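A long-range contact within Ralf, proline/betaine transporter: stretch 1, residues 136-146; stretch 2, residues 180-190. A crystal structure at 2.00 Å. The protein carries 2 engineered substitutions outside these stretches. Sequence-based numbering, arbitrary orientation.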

# COMPACT_ATOMS: atom_id res chain seq x y z
N ASP A 136 -11.28 12.86 -8.45
CA ASP A 136 -11.17 11.72 -9.36
C ASP A 136 -10.23 12.02 -10.51
O ASP A 136 -9.43 11.16 -10.89
N ALA A 137 -10.29 13.24 -11.05
CA ALA A 137 -9.38 13.69 -12.11
C ALA A 137 -7.97 13.78 -11.54
O ALA A 137 -7.02 13.36 -12.20
N ALA A 138 -7.83 14.28 -10.30
CA ALA A 138 -6.52 14.34 -9.64
C ALA A 138 -5.97 12.92 -9.46
O ALA A 138 -4.79 12.70 -9.64
N TYR A 139 -6.85 11.96 -9.11
CA TYR A 139 -6.47 10.55 -8.91
C TYR A 139 -5.90 9.90 -10.19
O TYR A 139 -4.84 9.27 -10.18
N LEU A 140 -6.61 10.10 -11.32
CA LEU A 140 -6.23 9.63 -12.64
C LEU A 140 -4.88 10.23 -13.07
O LEU A 140 -3.99 9.49 -13.51
N LEU A 141 -4.73 11.57 -12.90
CA LEU A 141 -3.49 12.29 -13.20
C LEU A 141 -2.37 11.80 -12.32
O LEU A 141 -1.25 11.67 -12.81
N ALA A 142 -2.64 11.59 -11.01
CA ALA A 142 -1.61 11.13 -10.06
C ALA A 142 -0.96 9.82 -10.49
O ALA A 142 0.28 9.75 -10.55
N PHE A 143 -1.77 8.80 -10.77
CA PHE A 143 -1.26 7.50 -11.23
C PHE A 143 -0.53 7.63 -12.57
O PHE A 143 0.51 6.98 -12.77
N GLN A 144 -1.02 8.50 -13.46
CA GLN A 144 -0.34 8.72 -14.74
C GLN A 144 1.04 9.33 -14.55
O GLN A 144 1.97 8.93 -15.25
N THR A 145 1.12 10.37 -13.67
CA THR A 145 2.32 11.16 -13.36
C THR A 145 3.40 10.26 -12.76
O THR A 145 4.55 10.33 -13.18
N ILE A 146 3.02 9.41 -11.80
CA ILE A 146 3.95 8.49 -11.16
C ILE A 146 4.59 7.55 -12.21
O ILE A 146 5.82 7.38 -12.23
N ASP A 180 -11.72 16.85 -21.35
CA ASP A 180 -10.27 16.94 -21.51
C ASP A 180 -9.61 17.96 -20.61
O ASP A 180 -10.22 18.96 -20.19
N PHE A 181 -8.35 17.68 -20.28
CA PHE A 181 -7.56 18.57 -19.47
C PHE A 181 -7.10 19.69 -20.38
O PHE A 181 -6.91 19.48 -21.58
N ASP A 182 -6.99 20.88 -19.83
CA ASP A 182 -6.51 22.05 -20.58
C ASP A 182 -5.12 21.73 -21.20
O ASP A 182 -4.27 21.16 -20.52
N ALA A 183 -4.92 22.08 -22.50
CA ALA A 183 -3.65 21.80 -23.20
C ALA A 183 -2.41 22.35 -22.48
O ALA A 183 -1.40 21.65 -22.37
N LYS A 184 -2.49 23.61 -22.02
CA LYS A 184 -1.43 24.32 -21.34
C LYS A 184 -1.14 23.64 -19.99
O LYS A 184 0.02 23.51 -19.62
N PHE A 185 -2.19 23.20 -19.27
CA PHE A 185 -2.03 22.47 -18.00
C PHE A 185 -1.17 21.21 -18.24
O PHE A 185 -0.24 20.95 -17.47
N LEU A 186 -1.49 20.43 -19.30
CA LEU A 186 -0.77 19.20 -19.63
C LEU A 186 0.65 19.44 -20.14
O LEU A 186 1.51 18.61 -19.90
N GLU A 187 0.89 20.56 -20.85
CA GLU A 187 2.24 20.89 -21.33
C GLU A 187 3.15 21.18 -20.14
O GLU A 187 4.30 20.75 -20.13
N GLU A 188 2.59 21.84 -19.15
CA GLU A 188 3.26 22.18 -17.91
C GLU A 188 3.46 20.96 -17.01
O GLU A 188 4.50 20.76 -16.45
N LEU A 189 2.43 20.14 -16.91
CA LEU A 189 2.50 18.87 -16.24
C LEU A 189 3.64 18.02 -16.78
O LEU A 189 4.47 17.60 -16.04
N TYR A 190 3.66 17.82 -18.08
CA TYR A 190 4.73 17.12 -18.75
C TYR A 190 6.14 17.70 -18.51
O TYR A 190 7.03 16.98 -18.21

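Phe-181, in the loop before the helix of stretch 2 (183-190), points its CA-to-CB bond toward stretch 1 and has chi1 in m (-67°). Leu-141 CD2 lies over one face of the ring: it is 4.0 Å from the centroid of the Phe-181 ring and 14° off the normal, the geometry of a CH-pi contact over the face. Leu-140 CD2 instead meets the ring edge, 4.2 Å from Phe-181 CE2, and Ala-137 CB sits 4.0 Å from Phe-181 CE1.

Asp-182 does not reach across; its OD2 caps the helix by accepting from Phe-185 N at 2.9 Å (N-H...acceptor angle 143°). Phe-185 (chi1 t) points toward stretch 1, and its CE2 lies 3.6 Å from Leu-141 CD1, which approaches near the ring plane. Leu-186 (m, t) starts sideways, but its end comes nearer, bringing CD2 to 4.2 Å from Leu-141 CD2. Leu-189 points toward stretch 1 with chi1 t and chi2 between wells (112°); its CD1 is 4.4 Å from Leu-141 CD2 and its CD2 is 4.0 Å from Thr-145 OG1. Thr-145 OG1 donates to Leu-141 O within its own helix (2.7 Å).

Leu-141 (m, t) thus touches four stretch 2 side chains. No hydrogen bond crosses; the 279 Å² buried, both sides summed, comes with mainly apolar contacts.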

# COMPACT_ATOMS: atom_id res chain seq x y z
CB ASP A 136 -12.54 11.27 -9.89
CG ASP A 136 -13.47 10.73 -8.81
OD1 ASP A 136 -12.99 10.00 -7.91
OD2 ASP A 136 -14.69 11.03 -8.86
CB ALA A 137 -9.81 15.04 -12.65
CB ALA A 138 -6.64 15.03 -8.29
CB TYR A 139 -7.71 9.82 -8.35
CG TYR A 139 -7.55 8.33 -8.19
CD1 TYR A 139 -7.05 7.78 -7.01
CD2 TYR A 139 -7.90 7.45 -9.22
CE1 TYR A 139 -6.95 6.40 -6.83
CE2 TYR A 139 -7.80 6.07 -9.06
CZ TYR A 139 -7.32 5.55 -7.87
OH TYR A 139 -7.21 4.19 -7.71
CB LEU A 140 -7.34 9.97 -13.66
CG LEU A 140 -7.02 9.49 -15.10
CD1 LEU A 140 -7.55 8.10 -15.35
CD2 LEU A 140 -7.55 10.42 -16.14
CB LEU A 141 -3.66 13.79 -12.90
CG LEU A 141 -4.31 14.69 -13.93
CD1 LEU A 141 -4.47 16.08 -13.34
CD2 LEU A 141 -3.49 14.75 -15.24
CB ALA A 142 -2.15 11.03 -8.65
CB PHE A 143 -2.37 6.44 -11.29
CG PHE A 143 -2.50 5.68 -9.98
CD1 PHE A 143 -1.56 4.72 -9.62
CD2 PHE A 143 -3.52 6.00 -9.08
CE1 PHE A 143 -1.65 4.06 -8.39
CE2 PHE A 143 -3.62 5.32 -7.85
CZ PHE A 143 -2.68 4.36 -7.52
CB GLN A 144 -1.15 9.61 -15.70
CG GLN A 144 -0.69 9.50 -17.18
CD GLN A 144 -0.96 8.13 -17.77
OE1 GLN A 144 -1.93 7.44 -17.42
NE2 GLN A 144 -0.09 7.68 -18.67
CB THR A 145 1.94 12.36 -12.46
OG1 THR A 145 1.00 13.20 -13.15
CG2 THR A 145 3.13 13.17 -11.99
CB ILE A 146 3.24 7.65 -10.07
CG1 ILE A 146 2.76 8.52 -8.87
CG2 ILE A 146 4.18 6.51 -9.58
CD1 ILE A 146 1.68 7.76 -7.90
CB ASP A 180 -9.91 17.26 -22.98
CG ASP A 180 -10.47 16.27 -23.98
OD1 ASP A 180 -10.65 15.08 -23.60
OD2 ASP A 180 -10.68 16.65 -25.15
CB PHE A 181 -6.34 17.84 -18.87
CG PHE A 181 -6.69 16.80 -17.84
CD1 PHE A 181 -7.00 17.15 -16.53
CD2 PHE A 181 -6.73 15.45 -18.19
CE1 PHE A 181 -7.34 16.18 -15.59
CE2 PHE A 181 -7.08 14.48 -17.25
CZ PHE A 181 -7.36 14.85 -15.95
CB ASP A 182 -6.37 23.24 -19.61
CG ASP A 182 -5.67 24.41 -20.25
OD1 ASP A 182 -6.16 24.88 -21.31
OD2 ASP A 182 -4.60 24.81 -19.75
CB ALA A 183 -3.71 22.31 -24.63
CB LYS A 184 -1.79 25.81 -21.19
CG LYS A 184 -0.68 26.68 -20.59
CD LYS A 184 -0.81 28.15 -20.99
CE LYS A 184 0.07 28.51 -22.16
NZ LYS A 184 0.03 29.96 -22.47
CB PHE A 185 -3.41 22.10 -17.40
CG PHE A 185 -3.35 21.18 -16.20
CD1 PHE A 185 -3.11 21.68 -14.93
CD2 PHE A 185 -3.58 19.82 -16.34
CE1 PHE A 185 -3.03 20.82 -13.83
CE2 PHE A 185 -3.51 18.96 -15.24
CZ PHE A 185 -3.25 19.47 -13.99
CB LEU A 186 -1.55 18.32 -20.61
CG LEU A 186 -2.82 17.66 -20.05
CD1 LEU A 186 -3.45 16.72 -21.08
CD2 LEU A 186 -2.55 16.94 -18.71
CB GLU A 187 2.19 22.10 -22.27
CG GLU A 187 1.66 21.78 -23.64
CD GLU A 187 1.15 22.97 -24.42
OE1 GLU A 187 1.54 24.12 -24.09
OE2 GLU A 187 0.37 22.76 -25.37
CB GLU A 188 2.52 23.29 -17.18
CG GLU A 188 2.62 24.64 -17.88
CD GLU A 188 1.59 25.68 -17.44
OE1 GLU A 188 0.63 25.38 -16.69
OE2 GLU A 188 1.73 26.84 -17.89
CB LEU A 189 1.18 18.14 -16.34
CG LEU A 189 1.12 16.90 -15.47
CD1 LEU A 189 0.15 17.01 -14.32
CD2 LEU A 189 0.80 15.70 -16.31
CB TYR A 190 4.44 16.99 -20.23
CG TYR A 190 5.33 16.02 -20.94
CD1 TYR A 190 6.58 16.39 -21.39
CD2 TYR A 190 4.91 14.74 -21.18
CE1 TYR A 190 7.39 15.49 -22.03
CE2 TYR A 190 5.71 13.84 -21.82
CZ TYR A 190 6.95 14.23 -22.24
OH TYR A 190 7.73 13.35 -22.89